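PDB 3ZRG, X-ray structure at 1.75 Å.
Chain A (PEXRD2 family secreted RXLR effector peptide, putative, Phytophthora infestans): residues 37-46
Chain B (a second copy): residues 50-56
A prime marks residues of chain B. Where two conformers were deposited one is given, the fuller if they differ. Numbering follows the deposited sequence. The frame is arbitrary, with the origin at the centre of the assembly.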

# COMPACT_ATOMS: atom_id res chain seq x y z
N ASN A 37 -0.61 -11.22 6.76
CA ASN A 37 -0.49 -12.27 7.72
C ASN A 37 0.62 -13.26 7.43
O ASN A 37 1.21 -13.78 8.36
CB ASN A 37 -1.82 -13.03 7.84
CG ASN A 37 -2.94 -12.14 8.30
OD1 ASN A 37 -2.77 -11.30 9.20
ND2 ASN A 37 -4.11 -12.31 7.69
N SER A 38 0.90 -13.53 6.15
CA SER A 38 1.76 -14.65 5.75
C SER A 38 2.99 -14.15 5.03
O SER A 38 2.86 -13.47 4.02
CB SER A 38 1.00 -15.51 4.73
OG SER A 38 1.85 -16.48 4.15
N ALA A 39 4.17 -14.51 5.54
CA ALA A 39 5.43 -14.14 4.89
C ALA A 39 5.51 -14.74 3.51
O ALA A 39 5.99 -14.09 2.58
CB ALA A 39 6.63 -14.58 5.74
N ARG A 40 5.02 -15.97 3.33
CA ARG A 40 5.05 -16.55 2.00
C ARG A 40 4.17 -15.77 1.02
O ARG A 40 4.59 -15.47 -0.11
CB ARG A 40 4.66 -18.03 1.97
CG ARG A 40 4.93 -18.61 0.58
CD ARG A 40 3.73 -19.25 -0.04
NE ARG A 40 3.50 -20.58 0.50
CZ ARG A 40 3.43 -21.73 -0.19
NH1 ARG A 40 3.57 -21.77 -1.52
NH2 ARG A 40 3.21 -22.87 0.46
N ALA A 41 2.95 -15.40 1.44
CA ALA A 41 2.07 -14.66 0.59
C ALA A 41 2.63 -13.27 0.28
O ALA A 41 2.47 -12.76 -0.82
CB ALA A 41 0.66 -14.53 1.25
N MET A 42 3.26 -12.64 1.28
CA MET A 42 3.90 -11.34 1.11
C MET A 42 5.01 -11.37 0.08
O MET A 42 5.08 -10.48 -0.82
CB MET A 42 4.50 -10.87 2.44
CG MET A 42 5.24 -9.52 2.35
SD MET A 42 4.14 -8.08 2.14
CE MET A 42 3.69 -7.86 3.86
N GLU A 43 5.86 -12.38 0.18
CA GLU A 43 7.01 -12.48 -0.74
C GLU A 43 6.50 -12.73 -2.14
O GLU A 43 7.01 -12.14 -3.08
CB GLU A 43 8.00 -13.54 -0.29
CG GLU A 43 9.28 -13.61 -1.13
N LYS A 44 5.44 -13.53 -2.27
CA LYS A 44 4.88 -13.82 -3.57
C LYS A 44 4.23 -12.56 -4.18
O LYS A 44 4.51 -12.23 -5.34
CB LYS A 44 3.94 -15.00 -3.49
CG LYS A 44 4.64 -16.25 -3.06
N LEU A 45 3.47 -11.82 -3.39
CA LEU A 45 2.81 -10.62 -3.86
C LEU A 45 3.85 -9.57 -4.28
O LEU A 45 3.66 -8.84 -5.25
CB LEU A 45 1.92 -10.07 -2.78
CG LEU A 45 1.14 -8.77 -3.05
CD1 LEU A 45 0.17 -8.82 -4.21
CD2 LEU A 45 0.44 -8.35 -1.75
N GLY A 46 4.95 -9.51 -3.54
CA GLY A 46 5.99 -8.49 -3.75
C GLY A 46 6.70 -8.65 -5.07
O GLY A 46 7.27 -7.69 -5.57
N LYS B 50 6.35 -2.94 9.76
CA LYS B 50 5.77 -1.73 9.14
C LYS B 50 5.01 -2.04 7.86
O LYS B 50 3.87 -1.58 7.66
CB LYS B 50 6.84 -0.68 8.87
CG LYS B 50 7.17 0.20 10.08
CD LYS B 50 8.26 1.24 9.73
CE LYS B 50 8.53 2.19 10.89
NZ LYS B 50 9.50 3.23 10.46
N MET B 51 5.61 -2.83 6.98
CA MET B 51 4.92 -3.18 5.76
C MET B 51 3.68 -4.02 6.04
O MET B 51 2.62 -3.82 5.40
CB MET B 51 5.85 -3.86 4.76
CG MET B 51 5.26 -4.03 3.44
SD MET B 51 5.03 -2.39 2.65
CE MET B 51 4.82 -2.89 0.95
N LYS B 52 3.77 -4.94 6.98
CA LYS B 52 2.63 -5.78 7.29
C LYS B 52 1.47 -4.91 7.82
O LYS B 52 0.32 -5.14 7.47
CB LYS B 52 3.00 -6.88 8.27
CG LYS B 52 3.95 -7.97 7.67
CD LYS B 52 4.68 -8.78 8.74
CE LYS B 52 3.72 -9.61 9.61
NZ LYS B 52 3.07 -10.68 8.79
N LYS B 53 1.79 -3.92 8.67
CA LYS B 53 0.76 -3.01 9.22
C LYS B 53 0.12 -2.20 8.10
O LYS B 53 -1.09 -2.02 8.06
CB LYS B 53 1.35 -2.09 10.30
CG LYS B 53 1.78 -2.79 11.60
CD LYS B 53 2.81 -1.98 12.34
CE LYS B 53 2.33 -0.62 12.72
NZ LYS B 53 3.20 -0.03 13.77
N LEU B 54 0.93 -1.73 7.17
CA LEU B 54 0.42 -0.96 6.05
C LEU B 54 -0.57 -1.77 5.23
O LEU B 54 -1.66 -1.31 4.93
CB LEU B 54 1.57 -0.47 5.18
CG LEU B 54 1.18 0.32 3.96
CD1 LEU B 54 0.34 1.58 4.39
CD2 LEU B 54 2.41 0.69 3.15
N LEU B 55 -0.21 -3.00 4.92
CA LEU B 55 -1.09 -3.85 4.12
C LEU B 55 -2.38 -4.22 4.88
O LEU B 55 -3.46 -4.26 4.25
CB LEU B 55 -0.39 -5.11 3.62
CG LEU B 55 0.76 -4.91 2.62
CD1 LEU B 55 1.00 -6.20 1.81
CD2 LEU B 55 0.51 -3.73 1.70
N ARG B 56 -2.30 -4.43 6.19
CA ARG B 56 -3.49 -4.73 6.99
C ARG B 56 -4.45 -3.54 6.93
O ARG B 56 -5.68 -3.73 6.73
CB ARG B 56 -3.13 -4.99 8.46
CG ARG B 56 -4.32 -5.53 9.28
CD ARG B 56 -3.90 -6.00 10.63
NE ARG B 56 -2.71 -6.83 10.58
CZ ARG B 56 -2.68 -8.13 10.27
NH1 ARG B 56 -3.78 -8.83 10.01
NH2 ARG B 56 -1.51 -8.76 10.27

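The two helices cross at a steep angle of 82°, and their axes come no closer than 12.2 Å. Side chains therefore have to bridge the gap. The contact is small, with 313 Å² buried in total.

Met42 is the main bump. Its CA-to-CB bond points toward the other chain, and its side chain lies among those of Met51′, Lys52′ and Leu55′. Met42 CE lies 3.8 Å from Lys52′ CG and 4.2 Å from Met51′ CG. These three residues, at positions 51, 52 and 55 of one helix, form the hollow that receives the methionine. The Met42 side chain has chi angles t, p, p. Both Met42 SD and Met42 CE pack against Leu55′ CD1, at 3.7 and 3.8 Å.

Leu55′ is the answering bump. Leu55′ CD1 reaches Met42 SD and also comes within 4.2 Å of Leu45 CD2. Met42 and Leu45 are three residues apart on their helix, so both can face the same methyl group.

Lys52′ lies alongside this apolar patch. Its CG packs against the methyl end of Met42, while Lys52′ NZ runs on to 3.6 Å from Asn37 O. Two conformers were deposited for this lysine, so the position of its end describes one of them.

At the polar margin, Asn37 meets Arg56′. Neither CA-to-CB bond points toward the other stretch, yet both side chain ends come nearer. Asn37 OD1 accepts two hydrogen bonds, at 2.8 Å from Arg56′ NH1 and 3.0 Å from Arg56′ NH2. The oxygen sits at the guanidinium edge, near its plane, where both N-H groups can reach it.

Ser38 caps the first helix: Ser38 OG accepts from Ala41 N at 3.1 Å. It contributes almost nothing to the buried surface.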